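Local coordinates for vacuolar protein sorting-associated protein VTA1 (Saccharomyces cerevisiae, PDB 2RKK) that probably acts in multivesicular body sorting at endosomes, with an N-terminal domain that carries an MIT motif, at residues Met2-Phe16 with Gly25-Glu39. Numbering follows the deposited sequence.
Sequences MASNAARVVATAKDF and GYYLQLYAVELILSE
Gly-25 O, which lies over the methyl of Ala-13, is gripped twice from within its own helix: by Gln-29 N, the regular helical bond, and by Gln-29 NE2 at 2.6 Å, the two coming from opposite faces of the carbonyl plane. That second bond ties the amide back one turn, while Gln-29 CG rests against Ala-13 CB, so a long polar residue serves here through its aliphatic part. Ala-13 and Gly-25, with little or no side chain, let the backbones come close, their CA atoms 4.3 Å apart. Leu-28 fills the neighbouring layer, its CB against the same alanine methyl and its CD1 coming up to the ring of Phe-16, with the two side chains crossing at about a right angle. At mid-contact Ala-32 CB points into the notch formed by the methyls of two successive valines, 3.6 Å from both Val-9 CG1 and Val-10 CG2. With CG1 anti to its backbone N (chi1 162°), Val-9 can use both branches: CG1 meets Ala-32, and CG2 approaches Tyr-31 CE2 at 4.0 Å. A beta-branched valine suits this place because its methyls diverge, one to the alanine and one to the tyrosine. Farther along, Ala-6 CB touches Ile-36 CG1, and the flexible Met-2 bends to bring CE to Leu-35 CG at 3.6 Å. Beyond Gln-29 and Tyr-31, helices 44-62 and 116-135 respectively continue the packing, and Arg-8 forms a salt bridge with Asp-127 of the latter. The axes of the two segments approach to 8.3 Å and run nearly antiparallel, at 162°. With helix 44-62 packed against the second helix, this apolar seam joins an antiparallel helical hairpin, consistent with the three-helix bundle of an MIT motif.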
ATOM      1  N   MET A   2     -21.678 -14.231 -13.276  1.00116.56           N
ATOM      2  CA  MET A   2     -21.434 -13.500 -12.040  1.00115.31           C
ATOM      3  C   MET A   2     -20.238 -14.133 -11.339  1.00114.29           C
ATOM      4  O   MET A   2     -19.242 -13.459 -11.076  1.00115.10           O
ATOM      5  CB  MET A   2     -22.671 -13.558 -11.131  1.00115.28           C
ATOM      6  CG  MET A   2     -22.625 -12.663  -9.885  1.00114.38           C
ATOM      7  SD  MET A   2     -21.560 -13.203  -8.518  1.00112.44           S
ATOM      8  CE  MET A   2     -20.268 -11.973  -8.628  1.00113.62           C
ATOM      9  N   ALA A   3     -20.337 -15.432 -11.056  1.00112.07           N
ATOM     10  CA  ALA A   3     -19.264 -16.160 -10.383  1.00109.33           C
ATOM     11  C   ALA A   3     -17.923 -15.941 -11.080  1.00108.03           C
ATOM     12  O   ALA A   3     -16.864 -16.173 -10.493  1.00108.31           O
ATOM     13  CB  ALA A   3     -19.593 -17.646 -10.329  1.00108.46           C
ATOM     14  N   SER A   4     -17.976 -15.487 -12.332  1.00106.16           N
ATOM     15  CA  SER A   4     -16.766 -15.222 -13.108  1.00103.93           C
ATOM     16  C   SER A   4     -16.212 -13.859 -12.711  1.00102.06           C
ATOM     17  O   SER A   4     -15.014 -13.706 -12.477  1.00101.95           O
ATOM     18  CB  SER A   4     -17.077 -15.221 -14.604  1.00103.72           C
ATOM     19  OG  SER A   4     -17.916 -14.133 -14.938  1.00103.76           O
ATOM     20  N   ASN A   5     -17.097 -12.869 -12.634  1.00 99.06           N
ATOM     21  CA  ASN A   5     -16.686 -11.532 -12.247  1.00 95.55           C
ATOM     22  C   ASN A   5     -16.033 -11.595 -10.861  1.00 92.59           C
ATOM     23  O   ASN A   5     -14.959 -11.038 -10.659  1.00 92.78           O
ATOM     24  CB  ASN A   5     -17.890 -10.582 -12.242  1.00 96.00           C
ATOM     25  CG  ASN A   5     -17.792  -9.506 -13.332  1.00 96.58           C
ATOM     26  OD1 ASN A   5     -17.786  -8.303 -13.037  1.00 96.38           O
ATOM     27  ND2 ASN A   5     -17.712  -9.938 -14.597  1.00 95.63           N
ATOM     28  N   ALA A   6     -16.673 -12.290  -9.923  1.00 88.95           N
ATOM     29  CA  ALA A   6     -16.149 -12.430  -8.565  1.00 86.13           C
ATOM     30  C   ALA A   6     -14.843 -13.214  -8.551  1.00 85.21           C
ATOM     31  O   ALA A   6     -13.899 -12.875  -7.821  1.00 86.68           O
ATOM     32  CB  ALA A   6     -17.166 -13.123  -7.678  1.00 84.24           C
ATOM     33  N   ALA A   7     -14.808 -14.277  -9.348  1.00 82.64           N
ATOM     34  CA  ALA A   7     -13.635 -15.132  -9.463  1.00 77.28           C
ATOM     35  C   ALA A   7     -12.435 -14.293  -9.881  1.00 74.06           C
ATOM     36  O   ALA A   7     -11.335 -14.470  -9.349  1.00 73.60           O
ATOM     37  CB  ALA A   7     -13.897 -16.222 -10.479  1.00 77.75           C
ATOM     38  N   ARG A   8     -12.645 -13.373 -10.824  1.00 70.37           N
ATOM     39  CA  ARG A   8     -11.545 -12.520 -11.279  1.00 68.96           C
ATOM     40  C   ARG A   8     -11.000 -11.691 -10.137  1.00 67.94           C
ATOM     41  O   ARG A   8      -9.785 -11.634  -9.919  1.00 67.73           O
ATOM     42  CB  ARG A   8     -11.974 -11.566 -12.398  1.00 67.59           C
ATOM     43  CG  ARG A   8     -10.834 -10.653 -12.844  1.00 67.34           C
ATOM     44  CD  ARG A   8     -11.267  -9.677 -13.915  1.00 68.92           C
ATOM     45  NE  ARG A   8     -12.495  -9.017 -13.516  1.00 71.30           N
ATOM     46  CZ  ARG A   8     -13.676  -9.285 -14.043  1.00 74.39           C
ATOM     47  NH1 ARG A   8     -13.788 -10.184 -15.007  1.00 76.24           N
ATOM     48  NH2 ARG A   8     -14.750  -8.695 -13.562  1.00 76.61           N
ATOM     49  N   VAL A   9     -11.918 -11.037  -9.430  1.00 66.51           N
ATOM     50  CA  VAL A   9     -11.578 -10.201  -8.292  1.00 63.14           C
ATOM     51  C   VAL A   9     -10.823 -11.028  -7.259  1.00 62.42           C
ATOM     52  O   VAL A   9      -9.696 -10.698  -6.891  1.00 62.25           O
ATOM     53  CB  VAL A   9     -12.854  -9.599  -7.665  1.00 61.24           C
ATOM     54  CG1 VAL A   9     -12.579  -9.111  -6.257  1.00 59.12           C
ATOM     55  CG2 VAL A   9     -13.346  -8.457  -8.538  1.00 60.11           C
ATOM     56  N   VAL A  10     -11.426 -12.123  -6.818  1.00 59.95           N
ATOM     57  CA  VAL A  10     -10.769 -12.956  -5.831  1.00 61.35           C
ATOM     58  C   VAL A  10      -9.363 -13.375  -6.263  1.00 61.46           C
ATOM     59  O   VAL A  10      -8.452 -13.449  -5.439  1.00 60.78           O
ATOM     60  CB  VAL A  10     -11.596 -14.213  -5.510  1.00 61.79           C
ATOM     61  CG1 VAL A  10     -10.859 -15.074  -4.501  1.00 59.88           C
ATOM     62  CG2 VAL A  10     -12.950 -13.804  -4.955  1.00 61.91           C
ATOM     63  N   ALA A  11      -9.187 -13.652  -7.551  1.00 62.61           N
ATOM     64  CA  ALA A  11      -7.873 -14.030  -8.074  1.00 64.00           C
ATOM     65  C   ALA A  11      -6.890 -12.871  -7.904  1.00 65.28           C
ATOM     66  O   ALA A  11      -5.762 -13.056  -7.446  1.00 65.69           O
ATOM     67  CB  ALA A  11      -7.979 -14.396  -9.535  1.00 62.82           C
ATOM     68  N   THR A  12      -7.335 -11.672  -8.271  1.00 66.21           N
ATOM     69  CA  THR A  12      -6.513 -10.473  -8.167  1.00 66.03           C
ATOM     70  C   THR A  12      -6.200 -10.140  -6.714  1.00 64.99           C
ATOM     71  O   THR A  12      -5.130  -9.620  -6.403  1.00 63.57           O
ATOM     72  CB  THR A  12      -7.219  -9.258  -8.774  1.00 66.72           C
ATOM     73  OG1 THR A  12      -7.729  -9.593 -10.070  1.00 69.62           O
ATOM     74  CG2 THR A  12      -6.248  -8.094  -8.898  1.00 66.88           C
ATOM     75  N   ALA A  13      -7.160 -10.412  -5.840  1.00 64.81           N
ATOM     76  CA  ALA A  13      -7.004 -10.152  -4.421  1.00 65.22           C
ATOM     77  C   ALA A  13      -5.844 -10.977  -3.885  1.00 66.65           C
ATOM     78  O   ALA A  13      -4.980 -10.467  -3.164  1.00 65.98           O
ATOM     79  CB  ALA A  13      -8.282 -10.509  -3.687  1.00 63.61           C
ATOM     80  N   LYS A  14      -5.840 -12.257  -4.247  1.00 68.90           N
ATOM     81  CA  LYS A  14      -4.801 -13.181  -3.827  1.00 70.94           C
ATOM     82  C   LYS A  14      -3.466 -12.733  -4.388  1.00 72.03           C
ATOM     83  O   LYS A  14      -2.439 -12.825  -3.719  1.00 73.62           O
ATOM     84  CB  LYS A  14      -5.148 -14.607  -4.280  1.00 72.19           C
ATOM     85  CG  LYS A  14      -6.351 -15.172  -3.528  1.00 77.58           C
ATOM     86  CD  LYS A  14      -6.728 -16.614  -3.906  1.00 79.91           C
ATOM     87  CE  LYS A  14      -7.873 -17.125  -3.004  1.00 81.08           C
ATOM     88  NZ  LYS A  14      -8.295 -18.539  -3.267  1.00 81.76           N
ATOM     89  N   ASP A  15      -3.472 -12.227  -5.612  1.00 72.99           N
ATOM     90  CA  ASP A  15      -2.229 -11.760  -6.196  1.00 74.76           C
ATOM     91  C   ASP A  15      -1.694 -10.583  -5.392  1.00 74.81           C
ATOM     92  O   ASP A  15      -0.502 -10.510  -5.118  1.00 74.17           O
ATOM     93  CB  ASP A  15      -2.452 -11.377  -7.652  1.00 77.67           C
ATOM     94  CG  ASP A  15      -2.259 -12.555  -8.580  1.00 81.28           C
ATOM     95  OD1 ASP A  15      -2.687 -13.676  -8.202  1.00 84.34           O
ATOM     96  OD2 ASP A  15      -1.682 -12.378  -9.677  1.00 83.82           O
ATOM     97  N   PHE A  16      -2.576  -9.669  -5.007  1.00 74.95           N
ATOM     98  CA  PHE A  16      -2.153  -8.524  -4.223  1.00 75.27           C
ATOM     99  C   PHE A  16      -1.619  -8.893  -2.852  1.00 77.74           C
ATOM    100  O   PHE A  16      -0.842  -8.134  -2.260  1.00 78.36           O
ATOM    101  CB  PHE A  16      -3.288  -7.541  -4.031  1.00 72.88           C
ATOM    102  CG  PHE A  16      -3.426  -6.570  -5.144  1.00 70.51           C
ATOM    103  CD1 PHE A  16      -4.019  -6.943  -6.331  1.00 72.05           C
ATOM    104  CD2 PHE A  16      -2.965  -5.274  -5.007  1.00 70.13           C
ATOM    105  CE1 PHE A  16      -4.164  -6.028  -7.366  1.00 71.86           C
ATOM    106  CE2 PHE A  16      -3.106  -4.353  -6.039  1.00 69.62           C
ATOM    107  CZ  PHE A  16      -3.703  -4.734  -7.214  1.00 69.64           C
ATOM    108  N   GLY A  25      -5.711  -6.055  -1.062  1.00 63.23           N
ATOM    109  CA  GLY A  25      -6.341  -7.349  -1.244  1.00 61.66           C
ATOM    110  C   GLY A  25      -7.426  -7.612  -0.225  1.00 62.02           C
ATOM    111  O   GLY A  25      -8.351  -8.395  -0.468  1.00 60.38           O
ATOM    112  N   TYR A  26      -7.309  -6.964   0.932  1.00 63.48           N
ATOM    113  CA  TYR A  26      -8.300  -7.118   1.991  1.00 63.06           C
ATOM    114  C   TYR A  26      -9.647  -6.654   1.445  1.00 63.45           C
ATOM    115  O   TYR A  26     -10.606  -7.421   1.373  1.00 64.16           O
ATOM    116  CB  TYR A  26      -7.909  -6.262   3.197  1.00 61.28           C
ATOM    117  CG  TYR A  26      -8.992  -6.117   4.246  1.00 61.73           C
ATOM    118  CD1 TYR A  26      -9.417  -7.230   5.010  1.00 61.43           C
ATOM    119  CD2 TYR A  26      -9.545  -4.855   4.527  1.00 60.44           C
ATOM    120  CE1 TYR A  26     -10.357  -7.088   6.039  1.00 61.07           C
ATOM    121  CE2 TYR A  26     -10.482  -4.694   5.543  1.00 61.37           C
ATOM    122  CZ  TYR A  26     -10.885  -5.813   6.303  1.00 63.04           C
ATOM    123  OH  TYR A  26     -11.787  -5.654   7.337  1.00 61.65           O
ATOM    124  N   TYR A  27      -9.683  -5.386   1.046  1.00 62.49           N
ATOM    125  CA  TYR A  27     -10.875  -4.762   0.507  1.00 59.53           C
ATOM    126  C   TYR A  27     -11.377  -5.376  -0.783  1.00 59.00           C
ATOM    127  O   TYR A  27     -12.588  -5.377  -1.043  1.00 58.39           O
ATOM    128  CB  TYR A  27     -10.625  -3.271   0.366  1.00 57.78           C
ATOM    129  CG  TYR A  27     -10.611  -2.614   1.723  1.00 59.89           C
ATOM    130  CD1 TYR A  27      -9.463  -2.003   2.231  1.00 60.42           C
ATOM    131  CD2 TYR A  27     -11.755  -2.612   2.510  1.00 59.42           C
ATOM    132  CE1 TYR A  27      -9.470  -1.395   3.496  1.00 60.75           C
ATOM    133  CE2 TYR A  27     -11.772  -2.017   3.760  1.00 59.66           C
ATOM    134  CZ  TYR A  27     -10.639  -1.411   4.245  1.00 60.76           C
ATOM    135  OH  TYR A  27     -10.697  -0.805   5.473  1.00 62.34           O
ATOM    136  N   LEU A  28     -10.455  -5.893  -1.588  1.00 58.30           N
ATOM    137  CA  LEU A  28     -10.840  -6.554  -2.823  1.00 57.28           C
ATOM    138  C   LEU A  28     -11.683  -7.748  -2.442  1.00 59.14           C
ATOM    139  O   LEU A  28     -12.662  -8.068  -3.109  1.00 60.79           O
ATOM    140  CB  LEU A  28      -9.609  -7.027  -3.576  1.00 52.97           C
ATOM    141  CG  LEU A  28      -9.023  -5.983  -4.510  1.00 53.96           C
ATOM    142  CD1 LEU A  28      -7.813  -6.559  -5.245  1.00 52.33           C
ATOM    143  CD2 LEU A  28     -10.104  -5.547  -5.486  1.00 49.61           C
ATOM    144  N   GLN A  29     -11.318  -8.402  -1.348  1.00 60.92           N
ATOM    145  CA  GLN A  29     -12.045  -9.590  -0.915  1.00 62.67           C
ATOM    146  C   GLN A  29     -13.403  -9.256  -0.387  1.00 62.19           C
ATOM    147  O   GLN A  29     -14.406  -9.885  -0.733  1.00 60.55           O
ATOM    148  CB  GLN A  29     -11.260 -10.313   0.166  1.00 64.53           C
ATOM    149  CG  GLN A  29     -10.043 -10.991  -0.367  1.00 68.84           C
ATOM    150  CD  GLN A  29      -9.104 -11.395   0.724  1.00 71.66           C
ATOM    151  OE1 GLN A  29      -9.325 -12.383   1.416  1.00 73.97           O
ATOM    152  NE2 GLN A  29      -8.046 -10.610   0.907  1.00 74.40           N
ATOM    153  N   LEU A  30     -13.404  -8.266   0.492  1.00 61.65           N
ATOM    154  CA  LEU A  30     -14.614  -7.775   1.130  1.00 61.70           C
ATOM    155  C   LEU A  30     -15.606  -7.412   0.033  1.00 61.47           C
ATOM    156  O   LEU A  30     -16.812  -7.649   0.151  1.00 60.15           O
ATOM    157  CB  LEU A  30     -14.257  -6.551   1.964  1.00 60.51           C
ATOM    158  CG  LEU A  30     -15.185  -6.198   3.104  1.00 60.08           C
ATOM    159  CD1 LEU A  30     -15.504  -7.421   3.940  1.00 58.03           C
ATOM    160  CD2 LEU A  30     -14.492  -5.134   3.944  1.00 60.69           C
ATOM    161  N   TYR A  31     -15.063  -6.840  -1.037  1.00 61.62           N
ATOM    162  CA  TYR A  31     -15.835  -6.448  -2.199  1.00 61.75           C
ATOM    163  C   TYR A  31     -16.404  -7.736  -2.835  1.00 62.16           C
ATOM    164  O   TYR A  31     -17.623  -7.880  -2.940  1.00 62.68           O
ATOM    165  CB  TYR A  31     -14.924  -5.637  -3.162  1.00 59.48           C
ATOM    166  CG  TYR A  31     -15.480  -5.386  -4.561  1.00 58.76           C
ATOM    167  CD1 TYR A  31     -16.835  -5.065  -4.762  1.00 58.34           C
ATOM    168  CD2 TYR A  31     -14.652  -5.491  -5.689  1.00 57.96           C
ATOM    169  CE1 TYR A  31     -17.357  -4.871  -6.048  1.00 55.75           C
ATOM    170  CE2 TYR A  31     -15.156  -5.290  -6.977  1.00 56.86           C
ATOM    171  CZ  TYR A  31     -16.519  -4.986  -7.142  1.00 56.21           C
ATOM    172  OH  TYR A  31     -17.063  -4.822  -8.397  1.00 54.27           O
ATOM    173  N   ALA A  32     -15.530  -8.677  -3.207  1.00 62.23           N
ATOM    174  CA  ALA A  32     -15.956  -9.948  -3.807  1.00 61.61           C
ATOM    175  C   ALA A  32     -17.031 -10.622  -2.963  1.00 61.35           C
ATOM    176  O   ALA A  32     -17.946 -11.255  -3.482  1.00 59.66           O
ATOM    177  CB  ALA A  32     -14.770 -10.889  -3.966  1.00 59.44           C
ATOM    178  N   VAL A  33     -16.918 -10.487  -1.654  1.00 63.08           N
ATOM    179  CA  VAL A  33     -17.892 -11.087  -0.767  1.00 65.42           C
ATOM    180  C   VAL A  33     -19.276 -10.489  -1.027  1.00 67.94           C
ATOM    181  O   VAL A  33     -20.221 -11.227  -1.275  1.00 69.64           O
ATOM    182  CB  VAL A  33     -17.504 -10.874   0.712  1.00 64.08           C
ATOM    183  CG1 VAL A  33     -18.412 -11.660   1.611  1.00 62.63           C
ATOM    184  CG2 VAL A  33     -16.066 -11.299   0.929  1.00 66.16           C
ATOM    185  N   GLU A  34     -19.391  -9.159  -0.983  1.00 69.47           N
ATOM    186  CA  GLU A  34     -20.667  -8.467  -1.206  1.00 70.35           C
ATOM    187  C   GLU A  34     -21.203  -8.790  -2.587  1.00 69.18           C
ATOM    188  O   GLU A  34     -22.410  -8.844  -2.826  1.00 69.66           O
ATOM    189  CB  GLU A  34     -20.481  -6.954  -1.061  1.00 72.62           C
ATOM    190  CG  GLU A  34     -19.757  -6.589   0.220  1.00 78.98           C
ATOM    191  CD  GLU A  34     -20.151  -5.236   0.790  1.00 81.53           C
ATOM    192  OE1 GLU A  34     -20.336  -4.282  -0.008  1.00 82.58           O
ATOM    193  OE2 GLU A  34     -20.258  -5.132   2.049  1.00 82.89           O
ATOM    194  N   LEU A  35     -20.279  -9.023  -3.496  1.00 67.95           N
ATOM    195  CA  LEU A  35     -20.630  -9.357  -4.855  1.00 67.26           C
ATOM    196  C   LEU A  35     -21.359 -10.706  -4.929  1.00 69.45           C
ATOM    197  O   LEU A  35     -22.320 -10.853  -5.674  1.00 70.04           O
ATOM    198  CB  LEU A  35     -19.357  -9.398  -5.686  1.00 63.78           C
ATOM    199  CG  LEU A  35     -19.417  -8.799  -7.072  1.00 59.38           C
ATOM    200  CD1 LEU A  35     -19.925  -7.373  -7.050  1.00 58.60           C
ATOM    201  CD2 LEU A  35     -18.044  -8.888  -7.644  1.00 59.10           C
ATOM    202  N   ILE A  36     -20.897 -11.681  -4.148  1.00 72.50           N
ATOM    203  CA  ILE A  36     -21.480 -13.029  -4.102  1.00 75.34           C
ATOM    204  C   ILE A  36     -22.802 -13.050  -3.326  1.00 77.81           C
ATOM    205  O   ILE A  36     -23.797 -13.625  -3.772  1.00 78.02           O
ATOM    206  CB  ILE A  36     -20.477 -14.024  -3.433  1.00 74.25           C
ATOM    207  CG1 ILE A  36     -19.278 -14.219  -4.364  1.00 72.94           C
ATOM    208  CG2 ILE A  36     -21.162 -15.361  -3.094  1.00 71.99           C
ATOM    209  CD1 ILE A  36     -18.097 -14.926  -3.741  1.00 70.90           C
ATOM    210  N   LEU A  37     -22.789 -12.415  -2.163  1.00 81.56           N
ATOM    211  CA  LEU A  37     -23.957 -12.348  -1.308  1.00 85.88           C
ATOM    212  C   LEU A  37     -25.026 -11.420  -1.891  1.00 89.74           C
ATOM    213  O   LEU A  37     -26.087 -11.238  -1.298  1.00 91.34           O
ATOM    214  CB  LEU A  37     -23.536 -11.876   0.093  1.00 83.90           C
ATOM    215  CG  LEU A  37     -22.562 -12.804   0.833  1.00 82.39           C
ATOM    216  CD1 LEU A  37     -21.933 -12.111   2.030  1.00 80.75           C
ATOM    217  CD2 LEU A  37     -23.305 -14.056   1.266  1.00 81.74           C
ATOM    218  N   SER A  38     -24.756 -10.836  -3.056  1.00 94.02           N
ATOM    219  CA  SER A  38     -25.725  -9.930  -3.673  1.00 98.42           C
ATOM    220  C   SER A  38     -26.623 -10.683  -4.648  1.00102.52           C
ATOM    221  O   SER A  38     -27.699 -10.204  -5.015  1.00104.19           O
ATOM    222  CB  SER A  38     -25.009  -8.804  -4.418  1.00 96.53           C
ATOM    223  OG  SER A  38     -24.451  -9.286  -5.623  1.00 96.40           O
ATOM    224  N   GLU A  39     -26.167 -11.861  -5.071  1.00106.54           N
ATOM    225  CA  GLU A  39     -26.918 -12.698  -6.001  1.00110.40           C
ATOM    226  C   GLU A  39     -27.877 -13.606  -5.255  1.00113.38           C
ATOM    227  O   GLU A  39     -27.457 -14.510  -4.524  1.00114.01           O
ATOM    228  CB  GLU A  39     -25.968 -13.531  -6.861  1.00109.99           C
ATOM    229  CG  GLU A  39     -25.207 -12.710  -7.884  1.00110.94           C
ATOM    230  CD  GLU A  39     -26.074 -12.247  -9.042  1.00111.40           C
ATOM    231  OE1 GLU A  39     -26.440 -13.097  -9.892  1.00111.12           O
ATOM    232  OE2 GLU A  39     -26.388 -11.034  -9.096  1.00110.85           O
TER